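PDB 3JU7: putative PLP-dependent aminotransferase from Bacillus cereus ATCC 10987, which probably catalyses pyridoxal phosphate-dependent transamination and belongs to the DegT/DnrJ/EryC1/StrS aminotransferases. Local coordinates for residues N38-E42 with A55-V59; I45-F50 with G199-S203; A62-L66 with I183-F187; A131-A137 with V156-A162. All blocks are in the same frame, centred on the assembly; numbering follows the deposited sequence.

In the fold
From the N terminus, helix 36-48 supplies the first half of contact 1 (38-42) and then of contact 2 (45-50). Contact 1 closes a short loop onto strand 55-59, so it crosses contact 2, whose partner 199-203 comes much later. Together they set helix 36-48 against two neighbouring strands of the central sheet. Contact 3 opens at 62-66, after contact 1 has closed, and ends at 183-187, within the span of contact 2; it brings the start of helix 62-73 to strand 182-186. Contact 4 lies within the span of contact 3 and pairs 131-137 with 156-162. It joins the parallel strands 101-105, 80-84 and 130-133 to the mixed group 159-161, 182-186, 199-203 and 55-59, making one continuous sheet.

Contact 1: residues N38-E42 with A55-V59; sequences NQRFE and AVTTV
Glu-42 and Val-56 bring their CA atoms to 6.3 Å where helix segment 38-42 lies over strand 55-59, the two axes running at 134° to each other. Two polar helix residues one turn apart, Asn-38 and Glu-42, grip Thr-58. Thr-58 OG1 sits between its own backbone N and carbonyl carbon (chi1 60°), which turns the hydroxyl to the helix, and it donates to Asn-38 OD1 at 2.6 Å, in the amide plane and on a lone pair. Glu-42, extended beyond CG, crosses Thr-58 at about a right angle and offers OE2 to the backbone: Thr-58 N is 3.0 Å from Glu-42 OE2, in a nearly straight bond (164°) that reaches the carboxylate on its anti side. A weak bond from Asn-38 ND2 to the same oxygen ties the two helix side chains together. Apolar atoms fill in around this network. Val-56 CG2 lies 3.7 Å from Glu-42 CB, and Thr-58 CG2 approaches Phe-41 CD2 at 3.8 Å. Lys-213, from helix 206-215, forms a salt bridge with Glu-42 OE2 and a hydrogen bond with Thr-57 OG1. Glu-42 OE2 thus serves a backbone N-H, a lysine and, weakly, an amide at once. Such a buried oxygen, with Lys-213 beside it, is probably held as part of a charged carboxylate that locks helix 36-48 onto this outer strand of the sheet.

Contact 2: residues I45-F50 with G199-S203; sequences IMSGFF and GLIYS
Phe-50 and Tyr-202 form an offset (parallel-displaced) stack where the end of helix 36-48 and the turn after it cover strand 199-203, an inner strand of the large mixed sheet of a fold-type I aminotransferase. This stack is the tight part of the contact. The ring centroids are 4.0 Å apart and the planes only 12° from parallel, and Tyr-202 CD1 lies over the centre of the Phe-50 ring. The closest atoms, Phe-50 CD1 and Tyr-202 CE1, are 3.4 Å apart. With CG anti to the backbone N (chi1 170°), the Tyr-202 ring swings out toward the helix end, where it passes Phe-50 coming the other way, ring over ring. Phe-49 CB lies over the rim of the opposite face of the Phe-50 ring, and the hydroxyl of Tyr-202 is fixed beyond the contact by Arg-53 O and Asp-178 N. Toward the start of the strand, Ile-45 and Leu-200 reach tip to tip, their CD1 atoms 3.8 Å apart, and Leu-200 CD2 stands at the edge of the Phe-50 ring, near its plane, 4.4 Å from Phe-50 CE2. The looser flank belongs to selenomethionine Met-46, which is partly exposed while the other touching residues are buried. No hydrogen bond spans the segments, so packing alone joins them here. Met-46 meets Tyr-202 at the ring edge, its SE near the ring plane and 4.4 Å from CE1.

Contact 3: residues A62-L66 with I183-F187; sequences ATLGL and IIYSF
Ala-62 and Ser-186 put their CB atoms 3.6 Å apart where the N terminus of helix 62-73 meets the end of strand 182-186, in the phosphate-binding part of a fold-type I pyridoxal phosphate enzyme. The helix segment runs almost antiparallel to the strand, at 166°, and Ile-184 is the strand side chain that fills the space between them. Its two branches have separate tasks. CG2, anti to the backbone N, points at the first turn of the helix, 3.8 Å from Ala-62 CB and 3.5 Å from Ala-62 O. CG1 stands on the backbone N side (chi1 -48°) and meets Leu-66, with Leu-66 CD2 3.7 Å from Ile-184 CG1. The second torsion of Ile-184 then brings CD1 toward the helix backbone, 4.0 Å from Gly-65 O; Gly-65 has no side chain to hold strand and helix apart. Leu-66 slants across Ile-184, its CG and CD2 against CG1 of that residue, and also reaches Val-159 and Asp-161 of strand 159-161. Thr-63 and Leu-64 turn from the strand toward the second subunit, where they pack on Phe-218 and Leu-64 of that chain. At the N-terminal end of the helix, the lysine-bound pyridoxal phosphate at position 191 is held through its phosphate: Ala-62 N and Ser-186 OG both bond OP3, and Thr-63 OG1 bonds OP1. With OG anti to the backbone N (chi1 178°), Ser-186 turns its hydroxyl to that phosphate and to His-188 N, and OG passes 4.1 Å from Ala-62 CB.

Contact 4: residues A131-A137 with V156-A162; sequences AIVVPYA and VPVVVDA
Val-133 and Val-158 pair as parallel neighbours in a beta-alpha-beta unit, strand 130-133, helix 146-153 and strand 159-161, at the centre of the mixed sheet of fold-type I aminotransferases. Val-133 makes both bonds of the first bridge: its N donates to Pro-157 O at 3.0 Å, and its O accepts Val-159 N. The second bridge pairs Tyr-136 with Asp-161, whose N donates to Pro-135 O at 2.8 Å and whose O accepts Ala-137 N. Between the two, Pro-135 has no N-H to offer Val-159 O; that oxygen instead meets Val-134 CA at 3.1 Å in a CA-H...O contact and has Pro-135 CD nearby. The side chains divide between two faces. On one, the side covered by helix 62-73, Ile-132 CD1 packs on Val-159 CG2 at 3.9 Å, while Ile-132 also meets Ile-70 and Val-159 meets Ala-69 and Lys-73. On the other, Val-158 CG1 comes at about a right angle to Pro-135 CD (3.6 Å), and Val-133 CG2 lies 3.7 Å from Val-156 CG1; Tyr-148 of the connecting helix closes over Val-133, Pro-135 and Val-158. Farther along, Asp-161 CG, trans to the backbone N (chi1 -175°), carries the carboxylate out to the cofactor, where OD2 is hydrogen-bonded to N1 of the lysine-bound pyridoxal phosphate at position 191 and to Thr-91 OG1, while OD1 takes Ala-163 N. This is probably the aspartate that pairs with the pyridine nitrogen in fold-type I enzymes. The Tyr-136 ring turns its edge to the main chain, CD1 lying 3.2 Å from Asp-161 O, in the ring plane.

Contact 1: residues N38-E42 with A55-V59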
loop_
_atom_site.group_PDB
_atom_site.type_symbol
_atom_site.label_atom_id
_atom_site.label_comp_id
_atom_site.label_asym_id
_atom_site.label_seq_id
_atom_site.Cartn_x
_atom_site.Cartn_y
_atom_site.Cartn_z
ATOM N N ASN A 38 -9.350 11.818 7.556
ATOM C CA ASN A 38 -8.123 11.198 8.068
ATOM C C ASN A 38 -7.505 12.006 9.210
ATOM O O ASN A 38 -7.134 11.462 10.247
ATOM C CB ASN A 38 -7.126 11.029 6.960
ATOM C CG ASN A 38 -5.976 10.115 7.343
ATOM O OD1 ASN A 38 -6.066 8.879 7.243
ATOM N ND2 ASN A 38 -4.875 10.717 7.753
ATOM N N GLN A 39 -7.411 13.314 9.059
ATOM C CA GLN A 39 -6.888 14.120 10.165
ATOM C C GLN A 39 -7.780 13.948 11.391
ATOM O O GLN A 39 -7.269 13.870 12.510
ATOM C CB GLN A 39 -6.822 15.602 9.849
ATOM C CG GLN A 39 -5.889 16.024 8.718
ATOM C CD GLN A 39 -6.151 17.460 8.276
ATOM O OE1 GLN A 39 -6.279 18.376 9.126
ATOM N NE2 GLN A 39 -6.246 17.675 6.960
ATOM N N ARG A 40 -9.101 13.921 11.192
ATOM C CA ARG A 40 -10.031 13.811 12.333
ATOM C C ARG A 40 -9.803 12.487 13.030
ATOM O O ARG A 40 -9.735 12.423 14.243
ATOM C CB ARG A 40 -11.494 13.925 11.896
ATOM C CG ARG A 40 -12.498 13.979 13.061
ATOM C CD ARG A 40 -13.968 13.952 12.593
ATOM N NE ARG A 40 -14.170 15.005 11.619
ATOM C CZ ARG A 40 -15.102 15.039 10.683
ATOM N NH1 ARG A 40 -16.007 14.079 10.571
ATOM N NH2 ARG A 40 -15.135 16.074 9.864
ATOM N N PHE A 41 -9.622 11.438 12.243
ATOM C CA PHE A 41 -9.399 10.104 12.766
ATOM C C PHE A 41 -8.138 10.075 13.650
ATOM O O PHE A 41 -8.164 9.545 14.769
ATOM C CB PHE A 41 -9.298 9.124 11.581
ATOM C CG PHE A 41 -9.092 7.675 11.962
ATOM C CD1 PHE A 41 -9.674 7.122 13.117
ATOM C CD2 PHE A 41 -8.369 6.837 11.116
ATOM C CE1 PHE A 41 -9.499 5.761 13.432
ATOM C CE2 PHE A 41 -8.191 5.488 11.417
ATOM C CZ PHE A 41 -8.749 4.942 12.576
ATOM N N GLU A 42 -7.055 10.674 13.150
ATOM C CA GLU A 42 -5.784 10.709 13.878
ATOM C C GLU A 42 -5.909 11.550 15.133
ATOM O O GLU A 42 -5.342 11.201 16.148
ATOM C CB GLU A 42 -4.662 11.256 12.990
ATOM C CG GLU A 42 -4.300 10.350 11.800
ATOM C CD GLU A 42 -3.389 11.067 10.812
ATOM O OE1 GLU A 42 -3.277 12.314 10.884
ATOM O OE2 GLU A 42 -2.786 10.412 9.956
ATOM N N ALA A 55 2.535 11.479 18.375
ATOM C CA ALA A 55 1.868 11.719 17.119
ATOM C C ALA A 55 1.626 10.399 16.419
ATOM O O ALA A 55 2.378 9.422 16.599
ATOM C CB ALA A 55 2.706 12.636 16.227
ATOM N N VAL A 56 0.600 10.388 15.576
ATOM C CA VAL A 56 0.303 9.220 14.782
ATOM C C VAL A 56 0.154 9.577 13.299
ATOM O O VAL A 56 -0.171 10.744 12.916
ATOM C CB VAL A 56 -1.020 8.531 15.244
ATOM C CG1 VAL A 56 -0.936 8.032 16.729
ATOM C CG2 VAL A 56 -2.177 9.471 15.021
ATOM N N THR A 57 0.365 8.567 12.448
ATOM C CA THR A 57 -0.087 8.697 11.079
ATOM C C THR A 57 -0.778 7.426 10.620
ATOM O O THR A 57 -0.339 6.313 10.952
ATOM C CB THR A 57 1.052 9.058 10.119
ATOM O OG1 THR A 57 0.462 9.402 8.865
ATOM C CG2 THR A 57 2.094 7.845 9.950
ATOM N N THR A 58 -1.868 7.575 9.864
ATOM C CA THR A 58 -2.484 6.404 9.226
ATOM C C THR A 58 -1.580 5.950 8.079
ATOM O O THR A 58 -0.760 6.730 7.606
ATOM C CB THR A 58 -3.876 6.698 8.710
ATOM O OG1 THR A 58 -3.813 7.750 7.736
ATOM C CG2 THR A 58 -4.828 7.127 9.873
ATOM N N VAL A 59 -1.674 4.671 7.704
ATOM C CA VAL A 59 -1.003 4.142 6.511
ATOM C C VAL A 59 -1.974 3.182 5.826
ATOM O O VAL A 59 -2.970 2.796 6.425
ATOM C CB VAL A 59 0.317 3.442 6.831
ATOM C CG1 VAL A 59 1.334 4.471 7.324
ATOM C CG2 VAL A 59 0.104 2.317 7.854
#

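Contact 2: residues I45-F50 with G199-S203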
loop_
_atom_site.group_PDB
_atom_site.type_symbol
_atom_site.label_atom_id
_atom_site.label_comp_id
_atom_site.label_asym_id
_atom_site.label_seq_id
_atom_site.Cartn_x
_atom_site.Cartn_y
_atom_site.Cartn_z
ATOM N N ILE A 45 -7.648 9.536 17.681
ATOM C CA ILE A 45 -6.755 8.548 18.276
ATOM C C ILE A 45 -5.818 9.205 19.326
ATOM O O ILE A 45 -5.613 8.678 20.417
ATOM C CB ILE A 45 -5.954 7.833 17.187
ATOM C CG1 ILE A 45 -6.892 6.932 16.359
ATOM C CG2 ILE A 45 -4.865 6.965 17.807
ATOM C CD1 ILE A 45 -6.252 6.449 15.069
HETATM N N MSE A 46 -5.268 10.361 18.993
HETATM C CA MSE A 46 -4.342 11.062 19.902
HETATM C C MSE A 46 -5.023 11.429 21.209
HETATM O O MSE A 46 -4.479 11.219 22.284
HETATM C CB MSE A 46 -3.726 12.302 19.215
HETATM C CG MSE A 46 -2.699 11.942 18.173
HETATM SE SE MSE A 46 -1.271 10.842 18.899
HETATM C CE MSE A 46 -0.888 11.964 20.445
ATOM N N SER A 47 -6.242 11.927 21.109
ATOM C CA SER A 47 -7.009 12.269 22.294
ATOM C C SER A 47 -7.518 11.057 23.032
ATOM O O SER A 47 -7.498 11.001 24.256
ATOM C CB SER A 47 -8.218 13.102 21.915
ATOM O OG SER A 47 -7.774 14.375 21.548
ATOM N N GLY A 48 -8.015 10.103 22.274
ATOM C CA GLY A 48 -8.688 8.954 22.850
ATOM C C GLY A 48 -7.719 7.959 23.430
ATOM O O GLY A 48 -7.953 7.451 24.515
ATOM N N PHE A 49 -6.622 7.683 22.722
ATOM C CA PHE A 49 -5.702 6.666 23.187
ATOM C C PHE A 49 -4.379 7.173 23.752
ATOM O O PHE A 49 -3.891 6.609 24.741
ATOM C CB PHE A 49 -5.429 5.653 22.065
ATOM C CG PHE A 49 -6.610 4.763 21.737
ATOM C CD1 PHE A 49 -7.478 4.323 22.710
ATOM C CD2 PHE A 49 -6.821 4.327 20.453
ATOM C CE1 PHE A 49 -8.561 3.498 22.389
ATOM C CE2 PHE A 49 -7.898 3.491 20.142
ATOM C CZ PHE A 49 -8.760 3.087 21.105
ATOM N N PHE A 50 -3.777 8.195 23.147
ATOM C CA PHE A 50 -2.390 8.514 23.480
ATOM C C PHE A 50 -2.169 9.741 24.343
ATOM O O PHE A 50 -1.055 10.268 24.398
ATOM C CB PHE A 50 -1.563 8.609 22.219
ATOM C CG PHE A 50 -1.429 7.306 21.482
ATOM C CD1 PHE A 50 -0.611 6.319 21.971
ATOM C CD2 PHE A 50 -2.113 7.078 20.295
ATOM C CE1 PHE A 50 -0.470 5.108 21.288
ATOM C CE2 PHE A 50 -1.970 5.861 19.611
ATOM C CZ PHE A 50 -1.155 4.893 20.112
ATOM N N GLY A 199 -3.768 0.799 8.659
ATOM C CA GLY A 199 -2.808 0.684 9.725
ATOM C C GLY A 199 -2.494 2.054 10.285
ATOM O O GLY A 199 -3.029 3.061 9.804
ATOM N N LEU A 200 -1.627 2.065 11.308
ATOM C CA LEU A 200 -1.243 3.264 12.033
ATOM C C LEU A 200 0.193 3.142 12.550
ATOM O O LEU A 200 0.678 2.029 12.884
ATOM C CB LEU A 200 -2.166 3.471 13.206
ATOM C CG LEU A 200 -2.140 4.846 13.932
ATOM C CD1 LEU A 200 -2.991 5.880 13.228
ATOM C CD2 LEU A 200 -2.555 4.734 15.363
ATOM N N ILE A 201 0.878 4.286 12.610
ATOM C CA ILE A 201 2.186 4.376 13.251
ATOM C C ILE A 201 2.119 5.399 14.352
ATOM O O ILE A 201 1.613 6.476 14.146
ATOM C CB ILE A 201 3.349 4.748 12.283
ATOM C CG1 ILE A 201 3.298 3.861 11.036
ATOM C CG2 ILE A 201 4.683 4.597 13.020
ATOM C CD1 ILE A 201 4.464 4.065 10.051
ATOM N N TYR A 202 2.611 5.037 15.532
ATOM C CA TYR A 202 2.693 5.967 16.662
ATOM C C TYR A 202 4.160 6.166 17.024
ATOM O O TYR A 202 4.946 5.226 16.948
ATOM C CB TYR A 202 1.997 5.400 17.908
ATOM C CG TYR A 202 2.287 6.224 19.130
ATOM C CD1 TYR A 202 1.557 7.384 19.402
ATOM C CD2 TYR A 202 3.336 5.896 19.993
ATOM C CE1 TYR A 202 1.839 8.169 20.515
ATOM C CE2 TYR A 202 3.620 6.687 21.112
ATOM C CZ TYR A 202 2.856 7.806 21.376
ATOM O OH TYR A 202 3.146 8.584 22.485
ATOM N N SER A 203 4.520 7.385 17.398
ATOM C CA SER A 203 5.810 7.636 18.055
ATOM C C SER A 203 5.643 8.813 18.980
ATOM O O SER A 203 4.808 9.713 18.773
ATOM C CB SER A 203 6.971 7.855 17.075
ATOM O OG SER A 203 8.212 8.036 17.739
#

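Contact 3: residues A62-L66 with I183-F187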
loop_
_atom_site.group_PDB
_atom_site.type_symbol
_atom_site.label_atom_id
_atom_site.label_comp_id
_atom_site.label_asym_id
_atom_site.label_seq_id
_atom_site.Cartn_x
_atom_site.Cartn_y
_atom_site.Cartn_z
ATOM N N ALA A 62 -0.442 -2.089 7.546
ATOM C CA ALA A 62 0.678 -2.188 8.531
ATOM C C ALA A 62 1.952 -2.670 7.884
ATOM O O ALA A 62 3.031 -2.325 8.343
ATOM C CB ALA A 62 0.326 -3.130 9.691
ATOM N N THR A 63 1.842 -3.481 6.830
ATOM C CA THR A 63 3.054 -3.956 6.169
ATOM C C THR A 63 3.834 -2.787 5.603
ATOM O O THR A 63 5.043 -2.658 5.836
ATOM C CB THR A 63 2.770 -5.013 5.119
ATOM O OG1 THR A 63 2.010 -6.041 5.752
ATOM C CG2 THR A 63 4.109 -5.559 4.560
ATOM N N LEU A 64 3.114 -1.892 4.939
ATOM C CA LEU A 64 3.718 -0.662 4.390
ATOM C C LEU A 64 4.191 0.290 5.500
ATOM O O LEU A 64 5.191 0.985 5.361
ATOM C CB LEU A 64 2.725 0.069 3.517
ATOM C CG LEU A 64 2.242 -0.718 2.301
ATOM C CD1 LEU A 64 1.007 0.007 1.759
ATOM C CD2 LEU A 64 3.363 -0.898 1.251
ATOM N N GLY A 65 3.488 0.305 6.609
ATOM C CA GLY A 65 3.943 1.093 7.741
ATOM C C GLY A 65 5.264 0.533 8.265
ATOM O O GLY A 65 6.185 1.285 8.610
ATOM N N LEU A 66 5.365 -0.793 8.347
ATOM C CA LEU A 66 6.598 -1.405 8.797
ATOM C C LEU A 66 7.715 -0.945 7.880
ATOM O O LEU A 66 8.786 -0.484 8.367
ATOM C CB LEU A 66 6.506 -2.950 8.872
ATOM C CG LEU A 66 5.919 -3.487 10.182
ATOM C CD1 LEU A 66 5.452 -4.935 10.043
ATOM C CD2 LEU A 66 6.945 -3.366 11.304
ATOM N N ILE A 183 5.864 2.453 16.686
ATOM C CA ILE A 183 4.962 1.315 16.853
ATOM C C ILE A 183 4.030 1.248 15.640
ATOM O O ILE A 183 3.414 2.245 15.256
ATOM C CB ILE A 183 4.171 1.415 18.180
ATOM C CG1 ILE A 183 5.168 1.790 19.308
ATOM C CG2 ILE A 183 3.423 0.151 18.418
ATOM C CD1 ILE A 183 4.999 1.183 20.624
ATOM N N ILE A 184 3.970 0.074 15.028
ATOM C CA ILE A 184 3.092 -0.205 13.910
ATOM C C ILE A 184 1.895 -1.062 14.360
ATOM O O ILE A 184 2.041 -2.040 15.064
ATOM C CB ILE A 184 3.822 -0.972 12.781
ATOM C CG1 ILE A 184 5.189 -0.321 12.417
ATOM C CG2 ILE A 184 2.917 -1.084 11.586
ATOM C CD1 ILE A 184 5.240 1.231 12.486
ATOM N N TYR A 185 0.701 -0.642 13.967
ATOM C CA TYR A 185 -0.506 -1.346 14.260
ATOM C C TYR A 185 -1.262 -1.521 12.962
ATOM O O TYR A 185 -1.165 -0.686 12.033
ATOM C CB TYR A 185 -1.435 -0.548 15.198
ATOM C CG TYR A 185 -0.872 -0.019 16.475
ATOM C CD1 TYR A 185 -0.940 -0.741 17.668
ATOM C CD2 TYR A 185 -0.384 1.293 16.537
ATOM C CE1 TYR A 185 -0.419 -0.191 18.908
ATOM C CE2 TYR A 185 0.116 1.835 17.723
ATOM C CZ TYR A 185 0.112 1.104 18.916
ATOM O OH TYR A 185 0.603 1.729 20.090
ATOM N N SER A 186 -2.088 -2.555 12.938
ATOM C CA SER A 186 -2.893 -2.883 11.774
ATOM C C SER A 186 -4.383 -2.654 12.016
ATOM O O SER A 186 -4.875 -2.871 13.114
ATOM C CB SER A 186 -2.650 -4.337 11.360
ATOM O OG SER A 186 -3.462 -4.681 10.255
ATOM N N PHE A 187 -5.085 -2.214 10.970
ATOM C CA PHE A 187 -6.534 -2.129 10.964
ATOM C C PHE A 187 -7.131 -3.126 9.924
ATOM O O PHE A 187 -8.242 -2.950 9.417
ATOM C CB PHE A 187 -6.992 -0.715 10.620
ATOM C CG PHE A 187 -6.493 0.384 11.540
ATOM C CD1 PHE A 187 -6.385 0.218 12.919
ATOM C CD2 PHE A 187 -6.223 1.648 11.010
ATOM C CE1 PHE A 187 -5.965 1.275 13.741
ATOM C CE2 PHE A 187 -5.809 2.719 11.837
ATOM C CZ PHE A 187 -5.700 2.529 13.206
#

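Contact 4: residues A131-A137 with V156-A162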
loop_
_atom_site.group_PDB
_atom_site.type_symbol
_atom_site.label_atom_id
_atom_site.label_comp_id
_atom_site.label_asym_id
_atom_site.label_seq_id
_atom_site.Cartn_x
_atom_site.Cartn_y
_atom_site.Cartn_z
ATOM N N ALA A 131 21.288 -2.992 11.879
ATOM C CA ALA A 131 20.669 -1.834 11.269
ATOM C C ALA A 131 19.453 -1.407 12.075
ATOM O O ALA A 131 19.127 -0.214 12.123
ATOM C CB ALA A 131 20.249 -2.116 9.839
ATOM N N ILE A 132 18.769 -2.389 12.653
ATOM C CA ILE A 132 17.505 -2.147 13.355
ATOM C C ILE A 132 17.065 -3.369 14.164
ATOM O O ILE A 132 17.472 -4.497 13.896
ATOM C CB ILE A 132 16.400 -1.727 12.340
ATOM C CG1 ILE A 132 15.234 -1.008 13.038
ATOM C CG2 ILE A 132 16.008 -2.894 11.428
ATOM C CD1 ILE A 132 14.416 -0.155 12.102
ATOM N N VAL A 133 16.256 -3.115 15.175
ATOM C CA VAL A 133 15.652 -4.143 15.982
ATOM C C VAL A 133 14.133 -4.008 15.841
ATOM O O VAL A 133 13.582 -2.913 15.997
ATOM C CB VAL A 133 16.075 -4.000 17.478
ATOM C CG1 VAL A 133 15.252 -4.914 18.349
ATOM C CG2 VAL A 133 17.611 -4.245 17.643
ATOM N N VAL A 134 13.461 -5.121 15.565
ATOM C CA VAL A 134 12.030 -5.108 15.275
ATOM C C VAL A 134 11.361 -6.203 16.107
ATOM O O VAL A 134 11.179 -7.331 15.640
ATOM C CB VAL A 134 11.785 -5.306 13.761
ATOM C CG1 VAL A 134 10.285 -5.154 13.389
ATOM C CG2 VAL A 134 12.651 -4.332 12.963
ATOM N N PRO A 135 11.016 -5.881 17.357
ATOM C CA PRO A 135 10.295 -6.867 18.154
ATOM C C PRO A 135 8.829 -6.932 17.740
ATOM O O PRO A 135 8.283 -5.964 17.149
ATOM C CB PRO A 135 10.437 -6.338 19.591
ATOM C CG PRO A 135 10.604 -4.890 19.427
ATOM C CD PRO A 135 11.250 -4.633 18.109
ATOM N N TYR A 136 8.216 -8.079 18.018
ATOM C CA TYR A 136 6.767 -8.266 17.822
ATOM C C TYR A 136 6.040 -8.445 19.161
ATOM O O TYR A 136 6.419 -9.275 19.964
ATOM C CB TYR A 136 6.575 -9.466 16.924
ATOM C CG TYR A 136 5.189 -10.036 16.862
ATOM C CD1 TYR A 136 4.082 -9.230 16.716
ATOM C CD2 TYR A 136 4.998 -11.409 16.885
ATOM C CE1 TYR A 136 2.803 -9.785 16.640
ATOM C CE2 TYR A 136 3.725 -11.963 16.809
ATOM C CZ TYR A 136 2.633 -11.158 16.694
ATOM O OH TYR A 136 1.357 -11.729 16.652
ATOM N N ALA A 137 5.007 -7.655 19.409
ATOM C CA ALA A 137 4.249 -7.751 20.653
ATOM C C ALA A 137 3.250 -8.909 20.483
ATOM O O ALA A 137 2.034 -8.723 20.298
ATOM C CB ALA A 137 3.557 -6.435 20.961
ATOM N N VAL A 156 20.417 2.477 19.180
ATOM C CA VAL A 156 19.908 1.334 18.394
ATOM C C VAL A 156 18.396 1.507 18.111
ATOM O O VAL A 156 17.570 1.455 19.039
ATOM C CB VAL A 156 20.162 -0.009 19.102
ATOM C CG1 VAL A 156 19.470 -1.119 18.376
ATOM C CG2 VAL A 156 21.662 -0.288 19.205
ATOM N N PRO A 157 18.031 1.717 16.835
ATOM C CA PRO A 157 16.644 1.964 16.467
ATOM C C PRO A 157 15.724 0.753 16.622
ATOM O O PRO A 157 16.077 -0.349 16.242
ATOM C CB PRO A 157 16.725 2.367 14.967
ATOM C CG PRO A 157 17.997 1.924 14.492
ATOM C CD PRO A 157 18.929 1.801 15.670
ATOM N N VAL A 158 14.529 1.001 17.148
ATOM C CA VAL A 158 13.525 -0.031 17.366
ATOM C C VAL A 158 12.196 0.377 16.748
ATOM O O VAL A 158 11.718 1.497 16.943
ATOM C CB VAL A 158 13.270 -0.229 18.844
ATOM C CG1 VAL A 158 12.157 -1.258 19.029
ATOM C CG2 VAL A 158 14.597 -0.535 19.584
ATOM N N VAL A 159 11.637 -0.528 15.960
ATOM C CA VAL A 159 10.330 -0.368 15.393
ATOM C C VAL A 159 9.600 -1.613 15.848
ATOM O O VAL A 159 9.982 -2.776 15.498
ATOM C CB VAL A 159 10.340 -0.285 13.850
ATOM C CG1 VAL A 159 8.922 -0.478 13.329
ATOM C CG2 VAL A 159 10.955 1.046 13.344
ATOM N N VAL A 160 8.541 -1.374 16.609
ATOM C CA VAL A 160 7.767 -2.465 17.233
ATOM C C VAL A 160 6.583 -2.843 16.359
ATOM O O VAL A 160 5.738 -1.973 16.051
ATOM C CB VAL A 160 7.244 -2.042 18.610
ATOM C CG1 VAL A 160 6.298 -3.111 19.191
ATOM C CG2 VAL A 160 8.421 -1.719 19.552
ATOM N N ASP A 161 6.570 -4.099 15.900
ATOM C CA ASP A 161 5.394 -4.683 15.241
ATOM C C ASP A 161 4.356 -5.082 16.300
ATOM O O ASP A 161 4.475 -6.094 16.968
ATOM C CB ASP A 161 5.791 -5.894 14.389
ATOM C CG ASP A 161 4.634 -6.468 13.578
ATOM O OD1 ASP A 161 3.457 -6.236 13.924
ATOM O OD2 ASP A 161 4.901 -7.205 12.598
ATOM N N ALA A 162 3.332 -4.259 16.425
ATOM C CA ALA A 162 2.211 -4.484 17.308
ATOM C C ALA A 162 0.960 -4.576 16.435
ATOM O O ALA A 162 -0.092 -4.065 16.798
ATOM C CB ALA A 162 2.101 -3.317 18.323
#